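Local coordinates for extracellular solute-binding protein, family 5 (Chelativorans sp., PDB 6WM6) that binds EDTA in the periplasm, probably delivering such aminopolycarboxylates to an ABC transporter for uptake, at residues 334-339 and 422-427; 325-330 and 427-432. All coordinates share one frame; numbering follows the deposited sequence.

In the fold
Both contacts sit in one lobe of the solute-binding fold, their centres about 11 Å apart, and both use helix 416-429. Helices 321-330 and 333-340 follow each other in the chain and both pack on helix 416-429, some 80 to 100 residues later: residues 334-339 of the second meet 422-427 in interaction 1, while residues 325-330 of the first meet 427-432 in interaction 2. The chain order therefore runs 325-330, 334-339, 422-427, 427-432. The segments 422-427 and 427-432 share Gly427, and Tyr428 joins the two contacts, its hydroxyl reaching back to Asp335. The three helices lie beside the mixed sheet that contains strands 305-311, 436-439 and 456-462.

Interaction 1. Residues 334-339 and 422-427; sequences GDLKAK and ARLITG
Two helices of one lobe of the solute-binding fold, 333-340 and 416-429, run roughly antiparallel here, their short axes 10.4 Å apart and 148° between directions. Leu424 is the centre of the contact. Its CG stands anti to the carbonyl carbon, which sends the two methyls across toward Asp335, Leu336 and Lys339, on the side of helix 333-340 turned to it. Leu424 CD1 lies 3.8 Å from Lys339 CB and also touches CD1 of Leu336; Leu424 CD2 is 4.1 Å from Asp335 OD2. Leu336 crosses Leu424 obliquely, and its CD1 rests 3.8 Å from Leu424 CB, with Ile425 CG1 a little farther off, at 4.3 Å from Leu336 CD1.

The polar groups pair within helix 333-340. The Lys339 chain bends at chi2 (-86°) and chi4, curling away from the neighbouring helix so that NZ meets Asp335 OD1 at 2.7 Å, on the syn lone pair, in an i to i+4 salt bridge. The other oxygen, OD2, accepts a hydrogen bond from Tyr428, so both carboxylate oxygens are engaged and the group's rotation should be fixed. No hydrogen bond links the two segments themselves: this is leucine-centred antiparallel helix packing, edged by an intrahelical salt bridge.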
loop_
_atom_site.group_PDB
_atom_site.type_symbol
_atom_site.label_atom_id
_atom_site.label_comp_id
_atom_site.label_asym_id
_atom_site.label_seq_id
_atom_site.Cartn_x
_atom_site.Cartn_y
_atom_site.Cartn_z
ATOM N N GLY A 334 20.954 13.250 -2.436
ATOM C CA GLY A 334 20.850 13.992 -3.689
ATOM C C GLY A 334 21.391 13.195 -4.853
ATOM O O GLY A 334 20.769 13.111 -5.910
ATOM N N ASP A 335 22.557 12.579 -4.664
ATOM C CA ASP A 335 23.130 11.753 -5.722
ATOM C C ASP A 335 22.297 10.505 -5.955
ATOM O O ASP A 335 22.104 10.072 -7.095
ATOM C CB ASP A 335 24.561 11.361 -5.346
ATOM C CG ASP A 335 25.257 10.588 -6.455
ATOM O OD1 ASP A 335 25.548 11.210 -7.504
ATOM O OD2 ASP A 335 25.491 9.363 -6.301
ATOM N N LEU A 336 21.789 9.899 -4.887
ATOM C CA LEU A 336 20.958 8.717 -5.028
ATOM C C LEU A 336 19.779 9.003 -5.950
ATOM O O LEU A 336 19.472 8.230 -6.868
ATOM C CB LEU A 336 20.470 8.319 -3.637
ATOM C CG LEU A 336 20.115 6.889 -3.314
ATOM C CD1 LEU A 336 21.211 5.924 -3.670
ATOM C CD2 LEU A 336 19.836 6.824 -1.817
ATOM N N LYS A 337 19.088 10.119 -5.712
ATOM C CA LYS A 337 17.940 10.474 -6.529
ATOM C C LYS A 337 18.366 10.956 -7.912
ATOM O O LYS A 337 17.688 10.665 -8.898
ATOM C CB LYS A 337 17.116 11.533 -5.789
ATOM C CG LYS A 337 15.730 11.751 -6.367
ATOM C CD LYS A 337 14.864 12.684 -5.506
ATOM C CE LYS A 337 15.282 14.129 -5.585
ATOM N NZ LYS A 337 14.923 14.747 -6.900
ATOM N N ALA A 338 19.496 11.668 -7.998
ATOM C CA ALA A 338 19.996 12.148 -9.284
ATOM C C ALA A 338 20.335 11.007 -10.228
ATOM O O ALA A 338 20.164 11.140 -11.455
ATOM C CB ALA A 338 21.243 13.013 -9.085
ATOM N N LYS A 339 20.797 9.880 -9.694
ATOM C CA LYS A 339 21.200 8.761 -10.529
ATOM C C LYS A 339 20.070 7.809 -10.876
ATOM O O LYS A 339 20.140 7.118 -11.899
ATOM C CB LYS A 339 22.308 7.960 -9.824
ATOM C CG LYS A 339 23.590 8.719 -9.562
ATOM C CD LYS A 339 24.515 8.660 -10.756
ATOM C CE LYS A 339 25.895 9.223 -10.415
ATOM N NZ LYS A 339 25.857 10.684 -10.139
ATOM N N ALA A 422 21.498 0.127 -3.967
ATOM C CA ALA A 422 22.367 -0.653 -3.100
ATOM C C ALA A 422 23.822 -0.479 -3.508
ATOM O O ALA A 422 24.712 -0.378 -2.653
ATOM C CB ALA A 422 21.974 -2.137 -3.169
ATOM N N ARG A 423 24.090 -0.442 -4.820
ATOM C CA ARG A 423 25.460 -0.227 -5.276
ATOM C C ARG A 423 25.935 1.184 -4.953
ATOM O O ARG A 423 27.086 1.388 -4.563
ATOM C CB ARG A 423 25.556 -0.497 -6.776
ATOM C CG ARG A 423 25.337 -1.953 -7.152
ATOM C CD ARG A 423 25.569 -2.171 -8.638
ATOM N NE ARG A 423 25.396 -3.569 -9.023
ATOM C CZ ARG A 423 26.343 -4.501 -8.928
ATOM N NH1 ARG A 423 26.085 -5.743 -9.310
ATOM N NH2 ARG A 423 27.543 -4.195 -8.449
ATOM N N LEU A 424 25.059 2.177 -5.134
ATOM C CA LEU A 424 25.443 3.545 -4.792
ATOM C C LEU A 424 25.742 3.696 -3.308
ATOM O O LEU A 424 26.726 4.352 -2.924
ATOM C CB LEU A 424 24.326 4.498 -5.205
ATOM C CG LEU A 424 24.186 4.642 -6.723
ATOM C CD1 LEU A 424 22.884 5.327 -7.099
ATOM C CD2 LEU A 424 25.388 5.416 -7.253
ATOM N N ILE A 425 24.926 3.076 -2.454
ATOM C CA ILE A 425 25.129 3.163 -1.012
ATOM C C ILE A 425 26.445 2.512 -0.618
ATOM O O ILE A 425 27.183 3.030 0.231
ATOM C CB ILE A 425 23.920 2.554 -0.265
ATOM C CG1 ILE A 425 22.714 3.490 -0.432
ATOM C CG2 ILE A 425 24.255 2.311 1.191
ATOM C CD1 ILE A 425 21.391 2.848 -0.098
ATOM N N THR A 426 26.763 1.365 -1.227
ATOM C CA THR A 426 28.069 0.748 -1.011
ATOM C C THR A 426 29.197 1.733 -1.272
ATOM O O THR A 426 30.145 1.822 -0.485
ATOM C CB THR A 426 28.195 -0.468 -1.926
ATOM O OG1 THR A 426 27.244 -1.460 -1.515
ATOM C CG2 THR A 426 29.607 -1.055 -1.865
ATOM N N GLY A 427 29.094 2.496 -2.367
ATOM C CA GLY A 427 30.130 3.466 -2.682
ATOM C C GLY A 427 30.186 4.630 -1.714
ATOM O O GLY A 427 31.270 5.124 -1.393
#

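Interaction 2. Residues 325-330 and 427-432; sequences KAVLTA and GYIAPL
Leu432 reaches back from the short 3-10 turn after helix 416-429 to the last turns of helix 321-330. From CB the chain leaves with CG anti to the carbonyl carbon (chi1 -55°), and chi2 near 180° carries CD1 straight out to the other helix. Leu432 CD1 lies 3.9 Å from Ala330 CB and 4.0 Å from Ala326 O, one turn earlier, so it sits over the backbone between the two alanines. The other branch, Leu432 CD2, comes no nearer to 325-330 than about 4.5 Å, from Ala330 CB. Outside this pair, Leu432 also rests on Ala380 and Lys381 of helix 377-386.

Beside it, Ile429 holds CG1 in the crowded position between the backbone N and the carbonyl carbon (chi1 67°), while Ile429 CG2 faces Val327 CG1 at 4.1 Å; the two side chains cross obliquely. Val327 goes on to Met309 of strand 305-311, tying the apolar cluster to the sheet.

At the C-terminal end of helix 321-330, Ala330 O lies 3.7 Å from Tyr428 CB. One water bridges the two main-chain carbonyls, donating to Ala330 O at 2.6 Å and to Tyr428 O at 3.1 Å. Packed where the last turn of 321-330 meets the end region of 416-429 and its 3-10 turn, this is a water-bridged, apolar helix-to-helix contact in one lobe of the solute-binding fold.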
loop_
_atom_site.group_PDB
_atom_site.type_symbol
_atom_site.label_atom_id
_atom_site.label_comp_id
_atom_site.label_asym_id
_atom_site.label_seq_id
_atom_site.Cartn_x
_atom_site.Cartn_y
_atom_site.Cartn_z
ATOM N N LYS A 325 24.116 6.203 12.539
ATOM C CA LYS A 325 24.117 7.617 12.190
ATOM C C LYS A 325 25.241 7.960 11.228
ATOM O O LYS A 325 25.056 8.784 10.321
ATOM C CB LYS A 325 24.171 8.479 13.448
ATOM C CG LYS A 325 22.894 8.374 14.257
ATOM C CD LYS A 325 22.857 9.265 15.478
ATOM C CE LYS A 325 21.484 9.136 16.115
ATOM N NZ LYS A 325 21.272 10.013 17.292
ATOM N N ALA A 326 26.403 7.331 11.382
ATOM C CA ALA A 326 27.501 7.610 10.469
ATOM C C ALA A 326 27.168 7.153 9.059
ATOM O O ALA A 326 27.383 7.893 8.085
ATOM C CB ALA A 326 28.779 6.928 10.958
ATOM N N VAL A 327 26.612 5.951 8.925
ATOM C CA VAL A 327 26.210 5.458 7.605
ATOM C C VAL A 327 25.190 6.388 6.972
ATOM O O VAL A 327 25.309 6.761 5.791
ATOM C CB VAL A 327 25.705 4.006 7.712
ATOM C CG1 VAL A 327 24.883 3.599 6.482
ATOM C CG2 VAL A 327 26.890 3.071 7.944
ATOM N N LEU A 328 24.174 6.780 7.737
ATOM C CA LEU A 328 23.128 7.623 7.155
ATOM C C LEU A 328 23.661 8.997 6.770
ATOM O O LEU A 328 23.217 9.575 5.771
ATOM C CB LEU A 328 21.945 7.762 8.100
ATOM C CG LEU A 328 21.199 6.466 8.449
ATOM C CD1 LEU A 328 19.928 6.797 9.202
ATOM C CD2 LEU A 328 20.945 5.654 7.209
ATOM N N THR A 329 24.633 9.518 7.519
ATOM C CA THR A 329 25.214 10.820 7.208
ATOM C C THR A 329 26.068 10.759 5.947
ATOM O O THR A 329 26.071 11.707 5.148
ATOM C CB THR A 329 26.022 11.281 8.414
ATOM O OG1 THR A 329 25.157 11.436 9.542
ATOM C CG2 THR A 329 26.725 12.625 8.164
ATOM N N ALA A 330 26.781 9.655 5.738
ATOM C CA ALA A 330 27.615 9.492 4.558
ATOM C C ALA A 330 26.804 9.279 3.287
ATOM O O ALA A 330 27.260 9.628 2.186
ATOM C CB ALA A 330 28.552 8.305 4.768
ATOM N N GLY A 427 29.094 2.496 -2.367
ATOM C CA GLY A 427 30.130 3.466 -2.682
ATOM C C GLY A 427 30.186 4.630 -1.714
ATOM O O GLY A 427 31.270 5.124 -1.393
ATOM N N TYR A 428 29.029 5.086 -1.227
ATOM C CA TYR A 428 29.040 6.211 -0.293
ATOM C C TYR A 428 29.731 5.869 1.023
ATOM O O TYR A 428 30.335 6.749 1.655
ATOM C CB TYR A 428 27.619 6.677 0.049
ATOM C CG TYR A 428 26.767 7.090 -1.127
ATOM C CD1 TYR A 428 27.300 7.756 -2.230
ATOM C CD2 TYR A 428 25.408 6.795 -1.148
ATOM C CE1 TYR A 428 26.501 8.113 -3.304
ATOM C CE2 TYR A 428 24.622 7.150 -2.201
ATOM C CZ TYR A 428 25.160 7.804 -3.281
ATOM O OH TYR A 428 24.347 8.135 -4.332
ATOM N N ILE A 429 29.624 4.619 1.479
ATOM C CA ILE A 429 30.173 4.238 2.777
ATOM C C ILE A 429 31.557 3.626 2.685
ATOM O O ILE A 429 32.192 3.409 3.731
ATOM C CB ILE A 429 29.220 3.331 3.581
ATOM C CG1 ILE A 429 29.052 1.966 2.926
ATOM C CG2 ILE A 429 27.864 4.025 3.718
ATOM C CD1 ILE A 429 28.234 1.005 3.770
ATOM N N ALA A 430 32.054 3.356 1.480
ATOM C CA ALA A 430 33.397 2.807 1.352
ATOM C C ALA A 430 34.446 3.715 1.983
ATOM O O ALA A 430 35.378 3.185 2.614
ATOM C CB ALA A 430 33.706 2.523 -0.120
ATOM N N PRO A 431 34.359 5.043 1.879
ATOM C CA PRO A 431 35.357 5.900 2.553
ATOM C C PRO A 431 35.356 5.788 4.068
ATOM O O PRO A 431 36.330 6.217 4.711
ATOM C CB PRO A 431 34.978 7.315 2.098
ATOM C CG PRO A 431 34.242 7.120 0.815
ATOM C CD PRO A 431 33.507 5.809 0.945
ATOM N N LEU A 432 34.301 5.253 4.676
ATOM C CA LEU A 432 34.292 5.008 6.110
ATOM C C LEU A 432 35.051 3.745 6.491
ATOM O O LEU A 432 35.162 3.448 7.686
ATOM C CB LEU A 432 32.858 4.891 6.615
ATOM C CG LEU A 432 31.930 6.062 6.300
ATOM C CD1 LEU A 432 30.557 5.832 6.946
ATOM C CD2 LEU A 432 32.526 7.401 6.738
HETATM O O HOH W 1 29.597 9.683 0.975
#